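Local coordinates for Ac-ASP-7 (Ancylostoma caninum, PDB 3S6S), which is of unknown function but, as a hookworm secreted protein of the SCP/TAPS family with a pathogenesis-related fold, probably takes part in host-parasite interaction, at residues A[75-80]-A[137-142]; A[10-15]-A[52-57]. All blocks are in the same frame, centred on the assembly; numbering follows the deposited sequence.

Interaction 1 (A[75-80]-A[137-142]); sequences RGVTRF and VCVYDK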
loop_
_atom_site.group_PDB
_atom_site.type_symbol
_atom_site.label_atom_id
_atom_site.label_comp_id
_atom_site.label_asym_id
_atom_site.label_seq_id
_atom_site.Cartn_x
_atom_site.Cartn_y
_atom_site.Cartn_z
ATOM N N ARG A 75 -10.927 4.862 -6.179
ATOM C CA ARG A 75 -9.747 4.301 -5.542
ATOM C C ARG A 75 -8.772 5.385 -5.123
ATOM O O ARG A 75 -8.829 6.506 -5.611
ATOM C CB ARG A 75 -9.020 3.369 -6.519
ATOM C CG ARG A 75 -9.900 2.346 -7.177
ATOM C CD ARG A 75 -10.492 1.425 -6.143
ATOM N NE ARG A 75 -10.934 0.180 -6.755
ATOM C CZ ARG A 75 -11.778 -0.671 -6.178
ATOM N NH1 ARG A 75 -12.286 -0.401 -4.980
ATOM N NH2 ARG A 75 -12.114 -1.792 -6.797
ATOM N N GLY A 76 -7.852 5.026 -4.234
ATOM C CA GLY A 76 -6.693 5.853 -3.980
ATOM C C GLY A 76 -5.631 5.450 -4.994
ATOM O O GLY A 76 -5.642 4.320 -5.495
ATOM N N VAL A 77 -4.726 6.377 -5.303
ATOM C CA VAL A 77 -3.677 6.127 -6.274
ATOM C C VAL A 77 -2.372 6.737 -5.784
ATOM O O VAL A 77 -2.363 7.852 -5.257
ATOM C CB VAL A 77 -4.016 6.742 -7.661
ATOM C CG1 VAL A 77 -2.917 6.417 -8.684
ATOM C CG2 VAL A 77 -5.362 6.252 -8.160
ATOM N N THR A 78 -1.278 5.994 -5.941
ATOM C CA THR A 78 0.059 6.567 -5.847
ATOM C C THR A 78 0.868 6.282 -7.115
ATOM O O THR A 78 0.642 5.298 -7.811
ATOM C CB THR A 78 0.845 6.058 -4.624
ATOM O OG1 THR A 78 1.023 4.631 -4.717
ATOM C CG2 THR A 78 0.119 6.441 -3.330
ATOM N N ARG A 79 1.814 7.159 -7.415
ATOM C CA ARG A 79 2.672 6.965 -8.567
ATOM C C ARG A 79 4.103 7.184 -8.153
ATOM O O ARG A 79 4.394 8.039 -7.331
ATOM C CB ARG A 79 2.302 7.937 -9.684
ATOM C CG ARG A 79 0.816 8.160 -9.794
ATOM C CD ARG A 79 0.494 9.223 -10.822
ATOM N NE ARG A 79 0.202 8.588 -12.093
ATOM C CZ ARG A 79 -1.024 8.402 -12.549
ATOM N NH1 ARG A 79 -2.066 8.832 -11.828
ATOM N NH2 ARG A 79 -1.197 7.803 -13.729
ATOM N N PHE A 80 5.002 6.394 -8.713
ATOM C CA PHE A 80 6.417 6.630 -8.479
ATOM C C PHE A 80 7.236 6.140 -9.664
ATOM O O PHE A 80 6.918 5.114 -10.274
ATOM C CB PHE A 80 6.877 6.060 -7.127
ATOM C CG PHE A 80 6.416 4.653 -6.859
ATOM C CD1 PHE A 80 5.138 4.407 -6.371
ATOM C CD2 PHE A 80 7.278 3.568 -7.065
ATOM C CE1 PHE A 80 4.717 3.101 -6.106
ATOM C CE2 PHE A 80 6.861 2.256 -6.811
ATOM C CZ PHE A 80 5.585 2.021 -6.329
ATOM N N VAL A 137 2.244 2.637 -10.786
ATOM C CA VAL A 137 1.151 3.133 -9.967
ATOM C C VAL A 137 0.673 2.086 -8.987
ATOM O O VAL A 137 0.701 0.886 -9.263
ATOM C CB VAL A 137 -0.048 3.832 -10.756
ATOM C CG1 VAL A 137 0.319 4.164 -12.196
ATOM C CG2 VAL A 137 -1.340 3.048 -10.653
ATOM N N CYS A 138 0.277 2.562 -7.811
ATOM C CA CYS A 138 -0.476 1.753 -6.867
ATOM C C CYS A 138 -1.889 2.301 -6.710
ATOM O O CYS A 138 -2.140 3.522 -6.735
ATOM C CB CYS A 138 0.219 1.661 -5.518
ATOM S SG CYS A 138 1.795 0.801 -5.608
ATOM N N VAL A 139 -2.798 1.355 -6.564
ATOM C CA VAL A 139 -4.208 1.601 -6.416
ATOM C C VAL A 139 -4.638 0.987 -5.086
ATOM O O VAL A 139 -4.267 -0.152 -4.746
ATOM C CB VAL A 139 -4.999 0.979 -7.601
ATOM C CG1 VAL A 139 -6.428 0.697 -7.200
ATOM C CG2 VAL A 139 -4.913 1.892 -8.845
ATOM N N TYR A 140 -5.401 1.770 -4.333
ATOM C CA TYR A 140 -5.809 1.407 -2.991
ATOM C C TYR A 140 -7.320 1.390 -2.909
ATOM O O TYR A 140 -7.989 2.135 -3.613
ATOM C CB TYR A 140 -5.245 2.406 -1.994
ATOM C CG TYR A 140 -3.756 2.598 -2.140
ATOM C CD1 TYR A 140 -3.238 3.300 -3.217
ATOM C CD2 TYR A 140 -2.866 2.080 -1.201
ATOM C CE1 TYR A 140 -1.890 3.485 -3.360
ATOM C CE2 TYR A 140 -1.505 2.265 -1.342
ATOM C CZ TYR A 140 -1.031 2.971 -2.425
ATOM O OH TYR A 140 0.308 3.162 -2.591
ATOM N N ASP A 141 -7.864 0.522 -2.065
ATOM C CA ASP A 141 -9.306 0.424 -1.971
ATOM C C ASP A 141 -9.870 1.639 -1.250
ATOM O O ASP A 141 -11.012 2.023 -1.478
ATOM C CB ASP A 141 -9.748 -0.893 -1.318
ATOM C CG ASP A 141 -9.408 -0.976 0.170
ATOM O OD1 ASP A 141 -10.067 -1.779 0.860
ATOM O OD2 ASP A 141 -8.501 -0.264 0.653
ATOM N N LYS A 142 -9.066 2.260 -0.395
ATOM C CA LYS A 142 -9.554 3.423 0.330
ATOM C C LYS A 142 -8.592 4.617 0.346
ATOM O O LYS A 142 -7.431 4.513 0.727
ATOM C CB LYS A 142 -10.008 3.053 1.743
ATOM C CG LYS A 142 -10.924 4.107 2.347
ATOM C CD LYS A 142 -11.526 3.653 3.670
ATOM C CE LYS A 142 -12.707 4.545 4.101
ATOM N NZ LYS A 142 -12.366 5.999 4.089
#
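T78 and Y140 meet on one face of an antiparallel strand pair, their side chains crossing at about a right angle. T78 OG1 lies in the plane of the Y140 ring, at its edge, and the hydroxyls T78 OG1 and Y140 OH are hydrogen-bonded at 2.7 Å. The T78 methyl CG2 touches the same corner of the tyrosine, 3.6 Å from Y140 CE1. With chi1 at 62°, OG1 stands between the T78 backbone N and carbonyl carbon, which also brings it within 3.2 Å of C138 CB. The edge of the ring runs back alongside G76: Y140 CD1 lies 3.5 Å from G76 O. Further along this face C138 SG meets the F80 ring at its edge, 82° off the normal and 3.8 Å from F80 CE1.

The backbones support this placement. G76 with Y140 and T78 with C138 are hydrogen-bonded pairs, linked by four N-H...O bonds, and the strand axes make an angle of 164°. On the other face V77 CG1 is 4.2 Å from V137 CG2. R75, just before the strand, brings its CB to 3.8 Å from V139 CG1, while its guanidinium goes on to a salt bridge with E59.

Helix 88-99 packs on T78 and F80, helix 54-65 on V137, consistent with the alpha-beta-alpha sandwich of SCP/TAPS proteins. Y140 OH has a second partner in H26 of helix 16-34, and C138 is disulfide-bonded to C119 on the next strand; the chemistry thus implies a buried face held by polar and covalent links as well as by the backbone ladder.

Interaction 2 (A[10-15]-A[52-57]); sequences SGCMVD and YDCGLE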
loop_
_atom_site.group_PDB
_atom_site.type_symbol
_atom_site.label_atom_id
_atom_site.label_comp_id
_atom_site.label_asym_id
_atom_site.label_seq_id
_atom_site.Cartn_x
_atom_site.Cartn_y
_atom_site.Cartn_z
ATOM N N SER A 10 -6.032 -12.101 -11.840
ATOM C CA SER A 10 -4.600 -12.410 -11.951
ATOM C C SER A 10 -4.049 -12.070 -13.340
ATOM O O SER A 10 -3.802 -12.963 -14.158
ATOM C CB SER A 10 -4.307 -13.882 -11.638
ATOM O OG SER A 10 -2.967 -14.022 -11.211
ATOM N N GLY A 11 -3.826 -10.783 -13.589
ATOM C CA GLY A 11 -3.994 -9.771 -12.564
ATOM C C GLY A 11 -2.620 -9.482 -12.004
ATOM O O GLY A 11 -1.996 -8.489 -12.349
ATOM N N CYS A 12 -2.135 -10.366 -11.147
ATOM C CA CYS A 12 -0.759 -10.290 -10.707
ATOM C C CYS A 12 0.172 -10.689 -11.847
ATOM O O CYS A 12 0.542 -11.850 -11.975
ATOM C CB CYS A 12 -0.527 -11.212 -9.511
ATOM S SG CYS A 12 -1.156 -10.550 -7.972
ATOM N N MET A 13 0.549 -9.735 -12.688
ATOM C CA MET A 13 1.548 -10.046 -13.692
ATOM C C MET A 13 2.928 -9.482 -13.380
ATOM O O MET A 13 3.939 -9.966 -13.902
ATOM C CB MET A 13 1.074 -9.763 -15.130
ATOM C CG MET A 13 0.319 -8.497 -15.377
ATOM S SD MET A 13 -0.342 -8.491 -17.068
ATOM C CE MET A 13 -2.082 -8.698 -16.693
ATOM N N VAL A 14 2.986 -8.497 -12.491
ATOM C CA VAL A 14 4.279 -7.997 -12.023
ATOM C C VAL A 14 5.031 -9.108 -11.290
ATOM O O VAL A 14 4.427 -9.828 -10.500
ATOM C CB VAL A 14 4.114 -6.766 -11.109
ATOM C CG1 VAL A 14 5.345 -6.568 -10.258
ATOM C CG2 VAL A 14 3.814 -5.517 -11.956
ATOM N N ASP A 15 6.339 -9.232 -11.545
ATOM C CA ASP A 15 7.169 -10.290 -10.939
ATOM C C ASP A 15 7.289 -10.192 -9.430
ATOM O O ASP A 15 7.407 -9.102 -8.855
ATOM C CB ASP A 15 8.589 -10.335 -11.522
ATOM C CG ASP A 15 8.625 -10.786 -12.974
ATOM O OD1 ASP A 15 9.590 -10.409 -13.682
ATOM O OD2 ASP A 15 7.697 -11.506 -13.413
ATOM N N TYR A 52 -2.445 -7.475 -0.554
ATOM C CA TYR A 52 -2.073 -7.369 -1.957
ATOM C C TYR A 52 -3.110 -8.051 -2.843
ATOM O O TYR A 52 -3.377 -9.244 -2.703
ATOM C CB TYR A 52 -0.666 -7.922 -2.255
ATOM C CG TYR A 52 -0.194 -7.397 -3.596
ATOM C CD1 TYR A 52 0.587 -6.251 -3.671
ATOM C CD2 TYR A 52 -0.609 -7.995 -4.781
ATOM C CE1 TYR A 52 0.976 -5.735 -4.889
ATOM C CE2 TYR A 52 -0.223 -7.492 -6.011
ATOM C CZ TYR A 52 0.567 -6.360 -6.060
ATOM O OH TYR A 52 0.949 -5.847 -7.280
ATOM N N ASP A 53 -3.684 -7.280 -3.757
ATOM C CA ASP A 53 -4.867 -7.701 -4.495
ATOM C C ASP A 53 -4.615 -7.588 -5.994
ATOM O O ASP A 53 -4.516 -6.476 -6.530
ATOM C CB ASP A 53 -6.056 -6.830 -4.078
ATOM C CG ASP A 53 -7.353 -7.171 -4.818
ATOM O OD1 ASP A 53 -7.335 -7.558 -6.010
ATOM O OD2 ASP A 53 -8.421 -7.018 -4.189
ATOM N N CYS A 54 -4.536 -8.744 -6.658
ATOM C CA CYS A 54 -4.236 -8.827 -8.086
ATOM C C CYS A 54 -5.249 -8.083 -8.932
ATOM O O CYS A 54 -4.900 -7.553 -9.985
ATOM C CB CYS A 54 -4.166 -10.279 -8.556
ATOM S SG CYS A 54 -3.010 -11.325 -7.642
ATOM N N GLY A 55 -6.498 -8.066 -8.479
ATOM C CA GLY A 55 -7.538 -7.285 -9.121
ATOM C C GLY A 55 -7.183 -5.812 -9.131
ATOM O O GLY A 55 -7.281 -5.153 -10.167
ATOM N N LEU A 56 -6.749 -5.293 -7.986
ATOM C CA LEU A 56 -6.312 -3.905 -7.926
ATOM C C LEU A 56 -4.985 -3.678 -8.657
ATOM O O LEU A 56 -4.726 -2.575 -9.124
ATOM C CB LEU A 56 -6.214 -3.398 -6.488
ATOM C CG LEU A 56 -7.525 -3.334 -5.717
ATOM C CD1 LEU A 56 -7.279 -2.826 -4.309
ATOM C CD2 LEU A 56 -8.535 -2.457 -6.463
ATOM N N GLU A 57 -4.145 -4.707 -8.764
ATOM C CA GLU A 57 -2.959 -4.550 -9.593
ATOM C C GLU A 57 -3.360 -4.358 -11.061
ATOM O O GLU A 57 -2.791 -3.532 -11.764
ATOM C CB GLU A 57 -1.977 -5.706 -9.457
ATOM C CG GLU A 57 -1.079 -5.799 -10.684
ATOM C CD GLU A 57 0.119 -6.728 -10.523
ATOM O OE1 GLU A 57 0.436 -7.136 -9.380
ATOM O OE2 GLU A 57 0.744 -7.030 -11.560
HETATM O O HOH W 1 2.167 -9.372 -8.957
#
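E57 reaches from the first turn of helix 54-65 into the loop 10-15, and each atom of its side chain can be followed into that loop. CB lies 4.0 Å from G11 O, and CG, anti to the backbone N with chi1 at 157°, passes the same carbonyl more closely. The extended chain then carries CD alongside C12 CA. At the tip the two carboxylate oxygens divide the work. OE2 accepts two backbone N-H groups. V14 N approaches E57 OE2 on its syn lone pair at 2.8 Å, in a nearly straight bond (169°). M13 N comes to E57 OE2 from above the carboxylate plane at 2.9 Å, in a more bent one. V14 CG2 also packs against OE2. OE1 takes the hydroxyl of Y52, with Y52 OH 2.5 Å from E57 OE1, and a water that bridges OE1 to V14 O. Three protein donors and one water thus grip a buried carboxylate and fix its rotation; the N-H groups would be expected to stabilise its negative charge.

Beside this the disulfide C12-C54 closes the loop covalently, SG to SG 2.0 Å with a chi3 of -85°. C12 SG sits at the edge of the Y52 ring, 3.8 Å from Y52 CE2, in a sulfur-aromatic contact. C12 is the centre of an inverse gamma turn, in which M13 N makes a weak bond to G11 O.

D53 is the N-cap of helix 54-65, its OD1 accepting from L56 N, while its other oxygen forms a salt bridge with R116. The contact lies where strand 51-53 turns into that helix: Y52 meets F117 of strand 116-123 edge-to-face and touches helix 16-34, which begins just after the loop, and V14 reaches W136 of strand 133-140.

From the N terminus, the chain leaves strand 6-7 through loop 10-15, runs along helix 16-34 and returns by strand 51-53, where interaction 2 closes a loop of 36 intervening residues. Only after helix 54-65 does interaction 1 open, at strand 76-83; it closes 56 residues later on strand 133-140. The two loops follow in series, neither nested nor crossed. Both reach the same mixed sheet, interaction 1 at one of its outermost strands, 76-83, and interaction 2 through strand 51-53, on the far side of strand 116-123 from strand 133-140. They also touch directly: L56 CD2 packs 3.6 Å from R75 NE and 3.9 Å from V139 CG1, so helix 54-65 joins them.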